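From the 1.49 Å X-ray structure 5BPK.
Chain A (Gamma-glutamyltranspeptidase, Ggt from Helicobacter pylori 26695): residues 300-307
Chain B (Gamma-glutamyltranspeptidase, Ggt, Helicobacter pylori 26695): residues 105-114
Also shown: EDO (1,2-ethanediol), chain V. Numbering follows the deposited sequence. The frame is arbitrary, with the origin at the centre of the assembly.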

# COMPACT_ATOMS: atom_id res chain seq x y z
N ASP A 300 15.78 -17.55 17.88
CA ASP A 300 14.66 -17.57 18.82
C ASP A 300 14.45 -16.15 19.34
O ASP A 300 14.96 -15.76 20.39
CB ASP A 300 14.94 -18.53 19.98
CG ASP A 300 13.78 -18.60 20.97
OD1 ASP A 300 12.71 -18.02 20.70
OD2 ASP A 300 13.94 -19.27 22.02
N LEU A 301 13.69 -15.36 18.60
CA LEU A 301 13.47 -13.97 18.98
C LEU A 301 12.67 -13.87 20.28
O LEU A 301 12.92 -12.96 21.08
CB LEU A 301 12.77 -13.21 17.86
CG LEU A 301 13.49 -13.12 16.51
CD1 LEU A 301 12.61 -12.32 15.57
CD2 LEU A 301 14.89 -12.49 16.59
N SER A 302 11.76 -14.81 20.53
CA SER A 302 10.92 -14.75 21.73
C SER A 302 11.74 -14.75 23.03
O SER A 302 11.29 -14.21 24.03
CB SER A 302 9.92 -15.91 21.76
OG SER A 302 10.55 -17.13 22.12
N ALA A 303 12.92 -15.36 23.00
CA ALA A 303 13.75 -15.50 24.19
C ALA A 303 14.11 -14.15 24.80
O ALA A 303 14.10 -14.01 26.02
CB ALA A 303 15.02 -16.28 23.87
N LEU A 304 14.47 -13.18 23.97
CA LEU A 304 14.87 -11.86 24.46
C LEU A 304 13.73 -10.85 24.41
O LEU A 304 13.77 -9.86 25.13
CB LEU A 304 16.08 -11.32 23.70
CG LEU A 304 17.38 -12.08 23.95
CD1 LEU A 304 18.45 -11.57 23.02
CD2 LEU A 304 17.82 -11.96 25.39
N GLY A 305 12.73 -11.10 23.57
CA GLY A 305 11.52 -10.30 23.55
C GLY A 305 11.58 -9.02 22.74
O GLY A 305 12.61 -8.67 22.15
N TYR A 306 10.44 -8.34 22.71
CA TYR A 306 10.28 -7.08 21.98
C TYR A 306 11.34 -6.04 22.37
O TYR A 306 11.59 -5.80 23.55
CB TYR A 306 8.88 -6.49 22.18
CG TYR A 306 8.78 -5.11 21.58
CD1 TYR A 306 8.63 -4.94 20.20
CD2 TYR A 306 8.89 -3.97 22.37
CE1 TYR A 306 8.59 -3.69 19.63
CE2 TYR A 306 8.84 -2.72 21.82
CZ TYR A 306 8.69 -2.57 20.45
OH TYR A 306 8.65 -1.31 19.91
N GLY A 307 11.93 -5.41 21.36
CA GLY A 307 12.81 -4.28 21.58
C GLY A 307 14.24 -4.60 22.00
O GLY A 307 15.01 -3.68 22.26
C1 EDO V . 11.72 -8.35 15.08
O1 EDO V . 10.35 -8.02 15.39
C2 EDO V . 12.71 -7.38 15.70
O2 EDO V . 12.72 -7.57 17.11
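Chain B, residues 105-114: ISNVIDYNMN

How does the chain B stretch run as it meets chain A? It enters as a helix that begins earlier in the chain and includes residues 105-109; Asn B112 is the first residue to leave helical phi/psi, with a positive phi of 61°; Met B113 and Asn B114 then continue in extended conformation. The two backbones come nearest where Asp B110 faces Ser A302, CA to CA 5.1 Å. There chain A makes a short turn of helical phi/psi over Leu A301 to Leu A304 before opening out at Gly A305.

What does Tyr B111, the residue with the most covered surface, lie against? Its chi1 of -52° (m) brings the ring to the chain A backbone. Gly A305 C and Tyr A306 N lie over one face, at 3.3 Å from Tyr B111 CE1 and 3.4 Å from Tyr B111 CD1 respectively, while Leu A301 O sits at the ring edge, 3.5 Å from Tyr B111 CE1. That carbonyl also accepts the backbone bonds from Leu A304 N and Gly A305 N, so the ring packs on the turn itself.

How does Tyr A306 complete the packing? Tyr A306 CB makes a CH-pi contact over the face of the Tyr B111 ring, 4.2 Å from its centroid. Beyond the bend, Met B113 points toward chain A, and its CE reaches within 3.4 Å of Tyr A306 CG.

What joins the polar groups, given that no direct hydrogen bond crosses between the stretches? Water 1 does so: it accepts from Ser A302 N at 2.9 Å and donates to Asp B110 OD1 at 2.8 Å. Asp B110 OD2 instead accepts from Ser B106 OG at 2.6 Å, and lies 3.6 Å from Leu A301 CD1, so the leucine packs beside an already bonded carboxylate.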

# COMPACT_ATOMS: atom_id res chain seq x y z
N ILE B 105 3.52 -8.39 12.29
CA ILE B 105 3.42 -9.84 12.28
C ILE B 105 4.32 -10.49 13.34
O ILE B 105 3.88 -11.39 14.08
CB ILE B 105 3.74 -10.42 10.88
CG1 ILE B 105 2.67 -9.97 9.88
CG2 ILE B 105 3.83 -11.95 10.95
CD1 ILE B 105 2.97 -10.34 8.45
N SER B 106 5.57 -10.06 13.41
CA SER B 106 6.52 -10.57 14.40
C SER B 106 6.05 -10.27 15.81
O SER B 106 6.18 -11.11 16.70
CB SER B 106 7.90 -9.94 14.16
OG SER B 106 8.83 -10.26 15.19
N ASN B 107 5.52 -9.06 16.03
CA ASN B 107 5.05 -8.70 17.37
C ASN B 107 3.98 -9.67 17.88
O ASN B 107 3.97 -10.03 19.06
CB ASN B 107 4.54 -7.27 17.40
CG ASN B 107 5.65 -6.23 17.32
OD1 ASN B 107 6.82 -6.54 17.58
ND2 ASN B 107 5.29 -4.99 16.97
N VAL B 108 3.07 -10.07 17.00
CA VAL B 108 2.12 -11.11 17.37
C VAL B 108 2.77 -12.49 17.55
O VAL B 108 2.62 -13.13 18.59
CB VAL B 108 0.97 -11.22 16.34
CG1 VAL B 108 0.02 -12.39 16.71
CG2 VAL B 108 0.21 -9.90 16.25
N ILE B 109 3.46 -12.97 16.51
CA ILE B 109 3.96 -14.36 16.50
C ILE B 109 5.14 -14.58 17.44
O ILE B 109 5.18 -15.56 18.20
CB ILE B 109 4.34 -14.81 15.08
CG1 ILE B 109 3.06 -14.92 14.23
CG2 ILE B 109 5.06 -16.15 15.11
CD1 ILE B 109 3.29 -15.19 12.73
N ASP B 110 6.11 -13.66 17.41
CA ASP B 110 7.30 -13.80 18.25
C ASP B 110 7.07 -13.38 19.69
O ASP B 110 7.56 -14.05 20.61
CB ASP B 110 8.46 -13.01 17.66
CG ASP B 110 8.95 -13.60 16.37
OD1 ASP B 110 9.22 -14.81 16.37
OD2 ASP B 110 9.04 -12.86 15.37
N TYR B 111 6.33 -12.29 19.90
CA TYR B 111 6.26 -11.67 21.22
C TYR B 111 4.89 -11.78 21.91
O TYR B 111 4.75 -11.35 23.05
CB TYR B 111 6.73 -10.22 21.13
CG TYR B 111 8.09 -10.07 20.47
CD1 TYR B 111 9.16 -10.89 20.82
CD2 TYR B 111 8.31 -9.08 19.50
CE1 TYR B 111 10.39 -10.76 20.22
CE2 TYR B 111 9.55 -8.94 18.89
CZ TYR B 111 10.59 -9.78 19.26
OH TYR B 111 11.82 -9.66 18.66
N ASN B 112 3.91 -12.39 21.23
CA ASN B 112 2.58 -12.64 21.79
C ASN B 112 1.85 -11.37 22.21
O ASN B 112 1.09 -11.35 23.19
CB ASN B 112 2.68 -13.64 22.96
CG ASN B 112 1.36 -14.32 23.28
OD1 ASN B 112 0.55 -14.60 22.39
ND2 ASN B 112 1.14 -14.61 24.56
N MET B 113 2.06 -10.30 21.44
CA MET B 113 1.26 -9.09 21.57
C MET B 113 -0.12 -9.31 21.01
O MET B 113 -0.27 -10.04 20.02
CB MET B 113 1.92 -7.93 20.82
CG MET B 113 3.20 -7.46 21.46
SD MET B 113 3.74 -5.92 20.76
CE MET B 113 5.46 -5.93 21.24
N ASN B 114 -1.13 -8.69 21.63
CA ASN B 114 -2.44 -8.58 21.00
C ASN B 114 -2.33 -7.62 19.80
O ASN B 114 -1.30 -6.98 19.59
CB ASN B 114 -3.57 -8.24 22.00
CG ASN B 114 -3.58 -6.79 22.45
OD1 ASN B 114 -3.32 -5.86 21.68
ND2 ASN B 114 -3.95 -6.59 23.72
O HOH W 1 10.78 -16.27 18.21